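Local structure of galactofuranose-binding protein YtfQ (Escherichia coli, 2VK2) at residues A[138-141]-A[142-145]; A[246-249]-A[250-253]; A[109-112]-A[113-117]. The protein binds alpha- and beta-galactofuranose in the periplasm as the solute-binding component of the YtfQRT-YjfF ABC transporter. One frame throughout, in Å; residues are numbered along the deposited sequence.

Contact 1: A[138-141]-A[142-145]; sequences VGAS and VAID. With GZL (beta-D-galactofuranose), chain B.
Ala140 and Ser141 meet Ala143, Ile144 and Asp145 through backbone hydrogen bonds of a first helical turn. Ile144 N donates to Ala140 O over 3.1 Å. The same oxygen takes a weak bond from Ala143 N. Asp145 N reaches Ser141 O at 2.9 Å.

A water bridges the side chains of Ser141 and Asp145. It lies 2.8 Å from Ser141 OG and donates to Asp145 OD2 at 2.7 Å. Ser141 OG sits between its own N and carbonyl carbon (chi1 70°). It also accepts from Ser92 N, which probably helps fix its rotation.

Ala140 is the N-cap residue of helix 141-153, which follows strand 129-135 in the periplasmic binding protein fold. The start of this helix faces the sugar, and Val142 belongs to the galactofuranose pocket.

Ala140 CB packs on Val142 CG2 at 4.0 Å and on Ala143 CB at 4.2 Å. Val142 CG2 also lies 3.7 Å from O5 of the galactofuranose, while CG1 approaches O5 and O6. Arg91 and Phe170 pack on the same side chain. With an alanine here, both methyl branches beside O5 would be gone, and the sugar would probably lose part of its apolar wall. Ile144 CD1 lies against the carbonyl oxygen of Ala140, 3.8 Å from Ala140 O.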
ATOM      1  N   VAL A 138      -4.977  10.717  -0.374  1.00  9.72           N
ATOM      2  CA  VAL A 138      -5.882  11.175  -1.421  1.00 10.05           C
ATOM      3  C   VAL A 138      -5.128  11.250  -2.747  1.00  9.56           C
ATOM      4  O   VAL A 138      -4.054  11.844  -2.824  1.00  9.59           O
ATOM      5  CB  VAL A 138      -6.498  12.552  -1.078  1.00 10.47           C
ATOM      6  CG1 VAL A 138      -7.314  13.083  -2.244  1.00 11.47           C
ATOM      7  CG2 VAL A 138      -7.358  12.448   0.170  1.00 11.52           C
ATOM      8  N   GLY A 139      -5.676  10.604  -3.769  1.00  8.95           N
ATOM      9  CA  GLY A 139      -5.068  10.604  -5.096  1.00  8.67           C
ATOM     10  C   GLY A 139      -4.131   9.442  -5.381  1.00  8.47           C
ATOM     11  O   GLY A 139      -3.760   9.222  -6.533  1.00  8.37           O
ATOM     12  N   ALA A 140      -3.737   8.698  -4.347  1.00  8.20           N
ATOM     13  CA  ALA A 140      -2.914   7.506  -4.537  1.00  7.90           C
ATOM     14  C   ALA A 140      -3.728   6.455  -5.274  1.00  7.79           C
ATOM     15  O   ALA A 140      -4.864   6.186  -4.899  1.00  7.99           O
ATOM     16  CB  ALA A 140      -2.448   6.964  -3.195  1.00  8.05           C
ATOM     17  N   SER A 141      -3.160   5.853  -6.316  1.00  7.33           N
ATOM     18  CA  SER A 141      -3.889   4.851  -7.092  1.00  7.54           C
ATOM     19  C   SER A 141      -4.397   3.739  -6.184  1.00  7.52           C
ATOM     20  O   SER A 141      -5.514   3.254  -6.347  1.00  7.21           O
ATOM     21  CB  SER A 141      -3.012   4.254  -8.196  1.00  7.67           C
ATOM     22  OG  SER A 141      -1.989   3.422  -7.662  1.00  7.90           O
ATOM     23  N   VAL A 142      -3.567   3.355  -5.218  1.00  7.55           N
ATOM     24  CA  VAL A 142      -3.882   2.255  -4.315  1.00  7.89           C
ATOM     25  C   VAL A 142      -5.071   2.571  -3.405  1.00  7.81           C
ATOM     26  O   VAL A 142      -5.840   1.673  -3.071  1.00  7.67           O
ATOM     27  CB  VAL A 142      -2.642   1.831  -3.485  1.00  7.94           C
ATOM     28  CG1 VAL A 142      -1.568   1.258  -4.401  1.00  8.65           C
ATOM     29  CG2 VAL A 142      -2.097   2.993  -2.672  1.00  8.42           C
ATOM     30  N   ALA A 143      -5.229   3.833  -3.011  1.00  7.82           N
ATOM     31  CA  ALA A 143      -6.379   4.247  -2.202  1.00  8.20           C
ATOM     32  C   ALA A 143      -7.657   4.217  -3.038  1.00  8.22           C
ATOM     33  O   ALA A 143      -8.684   3.700  -2.603  1.00  8.55           O
ATOM     34  CB  ALA A 143      -6.152   5.633  -1.620  1.00  8.23           C
ATOM     35  N   ILE A 144      -7.578   4.757  -4.249  1.00  8.39           N
ATOM     36  CA  ILE A 144      -8.703   4.738  -5.179  1.00  8.60           C
ATOM     37  C   ILE A 144      -9.148   3.299  -5.448  1.00  8.20           C
ATOM     38  O   ILE A 144     -10.340   2.988  -5.396  1.00  8.11           O
ATOM     39  CB  ILE A 144      -8.324   5.441  -6.502  1.00  8.86           C
ATOM     40  CG1 ILE A 144      -8.111   6.941  -6.265  1.00  9.09           C
ATOM     41  CG2 ILE A 144      -9.397   5.219  -7.558  1.00  9.29           C
ATOM     42  CD1 ILE A 144      -7.353   7.639  -7.383  1.00  9.56           C
ATOM     43  N   ASP A 145      -8.183   2.421  -5.711  1.00  7.89           N
ATOM     44  CA  ASP A 145      -8.477   1.038  -6.074  1.00  7.96           C
ATOM     45  C   ASP A 145      -8.968   0.202  -4.894  1.00  7.65           C
ATOM     46  O   ASP A 145      -9.888  -0.596  -5.045  1.00  7.33           O
ATOM     47  CB  ASP A 145      -7.253   0.377  -6.718  1.00  8.25           C
ATOM     48  CG  ASP A 145      -6.947   0.923  -8.104  1.00  9.61           C
ATOM     49  OD1 ASP A 145      -7.772   1.682  -8.663  1.00 10.66           O
ATOM     50  OD2 ASP A 145      -5.874   0.574  -8.632  1.00 11.09           O
TER
HETATM   51  C6  GZL B1298       1.049  -0.207  -1.475  0.50  7.98           C
HETATM   52  C5  GZL B1298       1.129   1.099  -1.151  0.50  7.34           C
HETATM   53  C4  GZL B1298       0.770   1.656   0.214  0.50  6.57           C
HETATM   54  C3  GZL B1298       0.623   0.760   1.414  0.50  7.04           C
HETATM   55  C2  GZL B1298       1.259   1.282   2.454  0.50  6.32           C
HETATM   56  O6  GZL B1298       1.358  -0.641  -2.700  0.50  8.31           O
HETATM   57  O5  GZL B1298       1.457   1.986  -2.096  0.50  5.34           O
HETATM   58  O4  GZL B1298       1.759   2.604   0.638  0.50  6.19           O
HETATM   59  O3  GZL B1298      -0.121  -0.340   1.409  0.50  6.48           O
HETATM   60  C1  GZL B1298       2.002   2.502   2.045  0.50  6.17           C
HETATM   61  O2  GZL B1298       1.308   0.832   3.709  0.50  4.73           O
HETATM   62  O1  GZL B1298       1.517   3.665   2.710  0.50  6.43           O
HETATM   63  O   HOH W   1      -3.382   1.027  -7.587  1.00 11.00           O

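Contact 2: A[246-249]-A[250-253]; sequences ELTP and NMAG. With GZL (beta-D-galactofuranose), chain B.
The loop between strand 243-246 and helix 252-265 brings Leu247 to the galactofuranose pocket, and in it Leu247 meets Met251 four residues on. Leu247 CD1 and Met251 CE are only 3.4 Å apart, tighter than usual for two carbons. The two side chains cross at about a right angle. Met251 is bent at chi2 (-73°), which brings its methyl back to the loop, where CE also lies 3.5 Å from Thr248 O. The other branch of Leu247 serves the ligand: CD2 touches C6 of the sugar at 3.4 Å. Leu247 O accepts from Trp16 NE1, another pocket residue.

Polar bonds shape the turn into the helix. Thr248 OG1 stands anti to its own N (chi1 -178°), beside the carbonyl carbon, and there accepts from Asn250 N at 3.0 Å. Asn250 is the centre of an inverse gamma turn, closed by a weak bond from Met251 N to Pro249 O. A water donates to Pro249 O at 2.8 Å and accepts from Ala252 N, so it links the backbone of Pro249 to that of Ala252 across the turn. Asn250 OD1 then takes Gly253 N at 2.8 Å, a capping bond tilted 26° from the amide plane. Asn250 ND2 bonds Glu27 OE2 on helix 15-31.

Leu247 thus gives the sugar an apolar contact, and Met251 packs behind its other branch. The Thr248 hydroxyl, the Asn250 amide and the water take up backbone N-H groups at the turn, so the helix is entered with these donors satisfied.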
ATOM      1  N   GLU A 246      -2.000  -9.773   2.612  1.00  9.12           N
ATOM      2  CA  GLU A 246      -0.556  -9.624   2.481  1.00 10.07           C
ATOM      3  C   GLU A 246      -0.175  -8.897   1.196  1.00  9.29           C
ATOM      4  O   GLU A 246      -0.712  -9.191   0.129  1.00  9.11           O
ATOM      5  CB  GLU A 246       0.116 -10.995   2.490  1.00 10.36           C
ATOM      6  CG  GLU A 246       1.630 -10.944   2.425  1.00 12.25           C
ATOM      7  CD  GLU A 246       2.242 -12.298   2.138  1.00 13.20           C
ATOM      8  OE1 GLU A 246       2.723 -12.941   3.090  1.00 16.95           O
ATOM      9  OE2 GLU A 246       2.242 -12.721   0.962  1.00 17.20           O
ATOM     10  N   LEU A 247       0.773  -7.972   1.318  1.00  8.92           N
ATOM     11  CA  LEU A 247       1.386  -7.284   0.189  1.00  8.77           C
ATOM     12  C   LEU A 247       2.891  -7.469   0.301  1.00  8.84           C
ATOM     13  O   LEU A 247       3.488  -7.073   1.300  1.00  8.54           O
ATOM     14  CB  LEU A 247       1.052  -5.796   0.238  1.00  8.70           C
ATOM     15  CG  LEU A 247       1.723  -4.903  -0.811  1.00  8.74           C
ATOM     16  CD1 LEU A 247       1.200  -5.222  -2.202  1.00  9.53           C
ATOM     17  CD2 LEU A 247       1.500  -3.447  -0.469  1.00  9.14           C
ATOM     18  N   THR A 248       3.518  -8.063  -0.710  1.00  9.21           N
ATOM     19  CA  THR A 248       4.964  -8.266  -0.646  1.00  9.62           C
ATOM     20  C   THR A 248       5.697  -6.927  -0.575  1.00  9.50           C
ATOM     21  O   THR A 248       5.388  -6.015  -1.335  1.00  9.48           O
ATOM     22  CB  THR A 248       5.515  -9.088  -1.827  1.00  9.92           C
ATOM     23  OG1 THR A 248       6.924  -9.270  -1.650  1.00 10.60           O
ATOM     24  CG2 THR A 248       5.259  -8.396  -3.162  1.00 10.71           C
ATOM     25  N   PRO A 249       6.646  -6.784   0.369  1.00  9.50           N
ATOM     26  CA  PRO A 249       7.521  -5.617   0.316  1.00  9.58           C
ATOM     27  C   PRO A 249       8.508  -5.646  -0.853  1.00  9.35           C
ATOM     28  O   PRO A 249       9.106  -4.619  -1.158  1.00  9.40           O
ATOM     29  CB  PRO A 249       8.280  -5.678   1.652  1.00  9.71           C
ATOM     30  CG  PRO A 249       7.518  -6.630   2.497  1.00 10.21           C
ATOM     31  CD  PRO A 249       6.923  -7.611   1.554  1.00  9.53           C
ATOM     32  N   ASN A 250       8.676  -6.800  -1.498  1.00  9.43           N
ATOM     33  CA  ASN A 250       9.647  -6.931  -2.580  1.00  9.53           C
ATOM     34  C   ASN A 250       9.086  -6.477  -3.926  1.00  9.45           C
ATOM     35  O   ASN A 250       8.841  -7.277  -4.835  1.00  9.39           O
ATOM     36  CB  ASN A 250      10.177  -8.363  -2.667  1.00  9.75           C
ATOM     37  CG  ASN A 250      11.413  -8.469  -3.539  1.00 10.45           C
ATOM     38  OD1 ASN A 250      11.904  -7.468  -4.069  1.00 10.66           O
ATOM     39  ND2 ASN A 250      11.924  -9.683  -3.697  1.00 11.99           N
ATOM     40  N   MET A 251       8.901  -5.170  -4.035  1.00  9.35           N
ATOM     41  CA  MET A 251       8.516  -4.536  -5.287  1.00  9.51           C
ATOM     42  C   MET A 251       9.744  -4.243  -6.139  1.00  9.51           C
ATOM     43  O   MET A 251       9.666  -4.262  -7.365  1.00  9.49           O
ATOM     44  CB  MET A 251       7.753  -3.245  -4.996  1.00  9.74           C
ATOM     45  CG  MET A 251       6.444  -3.477  -4.271  1.00 10.47           C
ATOM     46  SD  MET A 251       5.205  -4.199  -5.354  1.00 12.08           S
ATOM     47  CE  MET A 251       3.901  -4.574  -4.180  1.00 10.61           C
ATOM     48  N   ALA A 252      10.877  -3.988  -5.489  1.00  9.59           N
ATOM     49  CA  ALA A 252      12.108  -3.643  -6.202  1.00  9.81           C
ATOM     50  C   ALA A 252      12.707  -4.830  -6.955  1.00  9.92           C
ATOM     51  O   ALA A 252      13.259  -4.656  -8.044  1.00 10.05           O
ATOM     52  CB  ALA A 252      13.130  -3.050  -5.242  1.00 10.09           C
ATOM     53  N   GLY A 253      12.601  -6.028  -6.385  1.00 10.15           N
ATOM     54  CA  GLY A 253      13.151  -7.232  -7.008  1.00 10.23           C
ATOM     55  C   GLY A 253      12.715  -7.434  -8.449  1.00 10.34           C
ATOM     56  O   GLY A 253      13.555  -7.508  -9.350  1.00 10.53           O
TER
HETATM   57  C6  GZL B1298       1.049  -0.207  -1.475  0.50  7.98           C
HETATM   58  C5  GZL B1298       1.129   1.099  -1.151  0.50  7.34           C
HETATM   59  C4  GZL B1298       0.770   1.656   0.214  0.50  6.57           C
HETATM   60  C3  GZL B1298       0.623   0.760   1.414  0.50  7.04           C
HETATM   61  C2  GZL B1298       1.259   1.282   2.454  0.50  6.32           C
HETATM   62  O6  GZL B1298       1.358  -0.641  -2.700  0.50  8.31           O
HETATM   63  O5  GZL B1298       1.457   1.986  -2.096  0.50  5.34           O
HETATM   64  O4  GZL B1298       1.759   2.604   0.638  0.50  6.19           O
HETATM   65  O3  GZL B1298      -0.121  -0.340   1.409  0.50  6.48           O
HETATM   66  C1  GZL B1298       2.002   2.502   2.045  0.50  6.17           C
HETATM   67  O2  GZL B1298       1.308   0.832   3.709  0.50  4.73           O
HETATM   68  O1  GZL B1298       1.517   3.665   2.710  0.50  6.43           O
HETATM   69  O   HOH W   2      11.291  -3.538  -2.492  1.00  9.25           O

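Contact 3: A[109-112]-A[113-117]; sequences NILE and GKLIG
Leu111 and Leu115 lie one helical turn apart and touch through their branched ends. Leu111 CD1 is 4.0 Å from Leu115 CG, and Leu115 CD1 returns the contact on Leu111 CG. The two chains cross obliquely. Leu111 carries CG anti to its backbone N (chi1 174°), which swings its end toward the next turn. Leu115 instead keeps CG beside its own N, with chi1 -71°. This places CG 3.3 Å from Leu111 O.

Lys114 runs extended from the backbone and bends only at its last torsion (chi4 -63°). NZ makes a salt bridge with Asp118, the next turn along. Its CB packs at 3.4 Å from Leu111 O.

These residues form the first turns of helix 109-124, which follows strand 103-106 and enters the lobe that holds strands 194-197 and 243-246. Glu112 is buried beside the pocket, against Leu247 and Val245. Its chain is extended beyond CG, and OE1 forms a salt bridge with NE of the sugar-binding Arg146. Glu112 is therefore a second-shell residue that probably helps position this arginine. Ile116 lies one turn on; it packs on Val245 and Tyr196, and its CG1 is 3.8 Å from Glu112 O.

The backbone bonds differ in quality. Lys114 N to Ile110 O is 2.9 Å, and Leu115 N to Leu111 O is 2.8 Å. Gly113 N reaches Asn109 O at 3.3 Å. Ile116 N to Glu112 O is weak.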
ATOM      1  N   ASN A 109      -4.726  -3.948  -6.597  1.00  7.82           N
ATOM      2  CA  ASN A 109      -5.214  -3.281  -5.394  1.00  8.11           C
ATOM      3  C   ASN A 109      -6.735  -3.287  -5.306  1.00  7.93           C
ATOM      4  O   ASN A 109      -7.296  -3.198  -4.213  1.00  8.35           O
ATOM      5  CB  ASN A 109      -4.650  -1.864  -5.318  1.00  8.33           C
ATOM      6  CG  ASN A 109      -3.139  -1.844  -5.408  1.00  8.90           C
ATOM      7  OD1 ASN A 109      -2.443  -2.382  -4.545  1.00 10.82           O
ATOM      8  ND2 ASN A 109      -2.623  -1.236  -6.461  1.00  8.62           N
ATOM      9  N   ILE A 110      -7.401  -3.411  -6.452  1.00  8.03           N
ATOM     10  CA  ILE A 110      -8.840  -3.635  -6.468  1.00  8.40           C
ATOM     11  C   ILE A 110      -9.128  -4.988  -5.817  1.00  8.26           C
ATOM     12  O   ILE A 110     -10.002  -5.098  -4.953  1.00  8.28           O
ATOM     13  CB  ILE A 110      -9.423  -3.584  -7.900  1.00  8.45           C
ATOM     14  CG1 ILE A 110      -9.172  -2.208  -8.534  1.00  9.05           C
ATOM     15  CG2 ILE A 110     -10.912  -3.888  -7.868  1.00  8.94           C
ATOM     16  CD1 ILE A 110      -9.708  -2.055  -9.938  1.00  9.45           C
ATOM     17  N   LEU A 111      -8.373  -6.009  -6.214  1.00  8.25           N
ATOM     18  CA  LEU A 111      -8.489  -7.337  -5.608  1.00  8.37           C
ATOM     19  C   LEU A 111      -8.268  -7.310  -4.098  1.00  8.20           C
ATOM     20  O   LEU A 111      -8.994  -7.963  -3.359  1.00  8.03           O
ATOM     21  CB  LEU A 111      -7.509  -8.323  -6.252  1.00  8.32           C
ATOM     22  CG  LEU A 111      -7.425  -9.712  -5.607  1.00  8.70           C
ATOM     23  CD1 LEU A 111      -8.754 -10.451  -5.728  1.00  9.98           C
ATOM     24  CD2 LEU A 111      -6.294 -10.508  -6.238  1.00  9.29           C
ATOM     25  N   GLU A 112      -7.267  -6.570  -3.635  1.00  8.00           N
ATOM     26  CA  GLU A 112      -7.004  -6.471  -2.198  1.00  8.13           C
ATOM     27  C   GLU A 112      -8.249  -5.995  -1.453  1.00  8.04           C
ATOM     28  O   GLU A 112      -8.619  -6.566  -0.426  1.00  8.18           O
ATOM     29  CB  GLU A 112      -5.848  -5.516  -1.923  1.00  8.09           C
ATOM     30  CG  GLU A 112      -4.483  -6.021  -2.362  1.00  8.48           C
ATOM     31  CD  GLU A 112      -3.414  -4.966  -2.210  1.00  8.34           C
ATOM     32  OE1 GLU A 112      -3.736  -3.777  -2.401  1.00  8.76           O
ATOM     33  OE2 GLU A 112      -2.257  -5.313  -1.892  1.00  8.47           O
ATOM     34  N   GLY A 113      -8.892  -4.950  -1.967  1.00  7.90           N
ATOM     35  CA  GLY A 113     -10.124  -4.438  -1.368  1.00  7.99           C
ATOM     36  C   GLY A 113     -11.260  -5.441  -1.430  1.00  8.28           C
ATOM     37  O   GLY A 113     -12.025  -5.590  -0.475  1.00  7.81           O
ATOM     38  N   LYS A 114     -11.361  -6.140  -2.555  1.00  8.36           N
ATOM     39  CA  LYS A 114     -12.366  -7.182  -2.745  1.00  9.46           C
ATOM     40  C   LYS A 114     -12.199  -8.329  -1.753  1.00  9.00           C
ATOM     41  O   LYS A 114     -13.184  -8.853  -1.240  1.00  9.00           O
ATOM     42  CB  LYS A 114     -12.284  -7.725  -4.170  1.00  9.60           C
ATOM     43  CG  LYS A 114     -13.291  -8.801  -4.513  1.00 11.57           C
ATOM     44  CD  LYS A 114     -13.087  -9.270  -5.939  1.00 12.19           C
ATOM     45  CE  LYS A 114     -14.149 -10.257  -6.370  1.00 14.75           C
ATOM     46  NZ  LYS A 114     -14.119 -11.498  -5.557  1.00 15.85           N
ATOM     47  N   LEU A 115     -10.958  -8.728  -1.499  1.00  8.63           N
ATOM     48  CA  LEU A 115     -10.698  -9.816  -0.555  1.00  8.57           C
ATOM     49  C   LEU A 115     -11.222  -9.481   0.841  1.00  8.44           C
ATOM     50  O   LEU A 115     -11.821 -10.330   1.503  1.00  8.52           O
ATOM     51  CB  LEU A 115      -9.205 -10.145  -0.501  1.00  8.72           C
ATOM     52  CG  LEU A 115      -8.636 -10.839  -1.741  1.00  9.07           C
ATOM     53  CD1 LEU A 115      -7.119 -10.907  -1.658  1.00  9.61           C
ATOM     54  CD2 LEU A 115      -9.232 -12.233  -1.918  1.00 10.04           C
ATOM     55  N   ILE A 116     -11.009  -8.244   1.284  1.00  8.16           N
ATOM     56  CA  ILE A 116     -11.519  -7.805   2.586  1.00  8.25           C
ATOM     57  C   ILE A 116     -13.047  -7.695   2.571  1.00  8.37           C
ATOM     58  O   ILE A 116     -13.710  -8.118   3.522  1.00  8.50           O
ATOM     59  CB  ILE A 116     -10.896  -6.456   3.021  1.00  8.08           C
ATOM     60  CG1 ILE A 116      -9.389  -6.606   3.274  1.00  8.06           C
ATOM     61  CG2 ILE A 116     -11.594  -5.911   4.267  1.00  8.39           C
ATOM     62  CD1 ILE A 116      -9.033  -7.538   4.435  1.00  8.47           C
ATOM     63  N   GLY A 117     -13.602  -7.141   1.495  1.00  8.33           N
ATOM     64  CA  GLY A 117     -15.050  -7.020   1.358  1.00  8.40           C
ATOM     65  C   GLY A 117     -15.762  -8.361   1.349  1.00  8.62           C
ATOM     66  O   GLY A 117     -16.765  -8.543   2.044  1.00  8.66           O
TER

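Contacts 1 and 2 both touch the galactofuranose without touching each other; their centres are about 18 Å apart. Contact 3 meets them both: Asn109 packs on Val142 and Asp145, Ile110 on Asp145, and Glu112 OE2 on Leu247. Contact 2 is the most buried. Contacts 1 and 3 each combine buried residues with an exposed one, Ile144 and Lys114 respectively. Contacts 1 and 2 hold loops leading into helices. Contact 1 relies on the Ala140 carbonyl and a water joining side chains, contact 2 on the Asn250 side-chain cap and a water on the backbone. Contact 3 lies wholly within a helix, so regular backbone bonds dominate, with one salt bridge buried beside the pocket (Glu112) and one on the surface (Lys114).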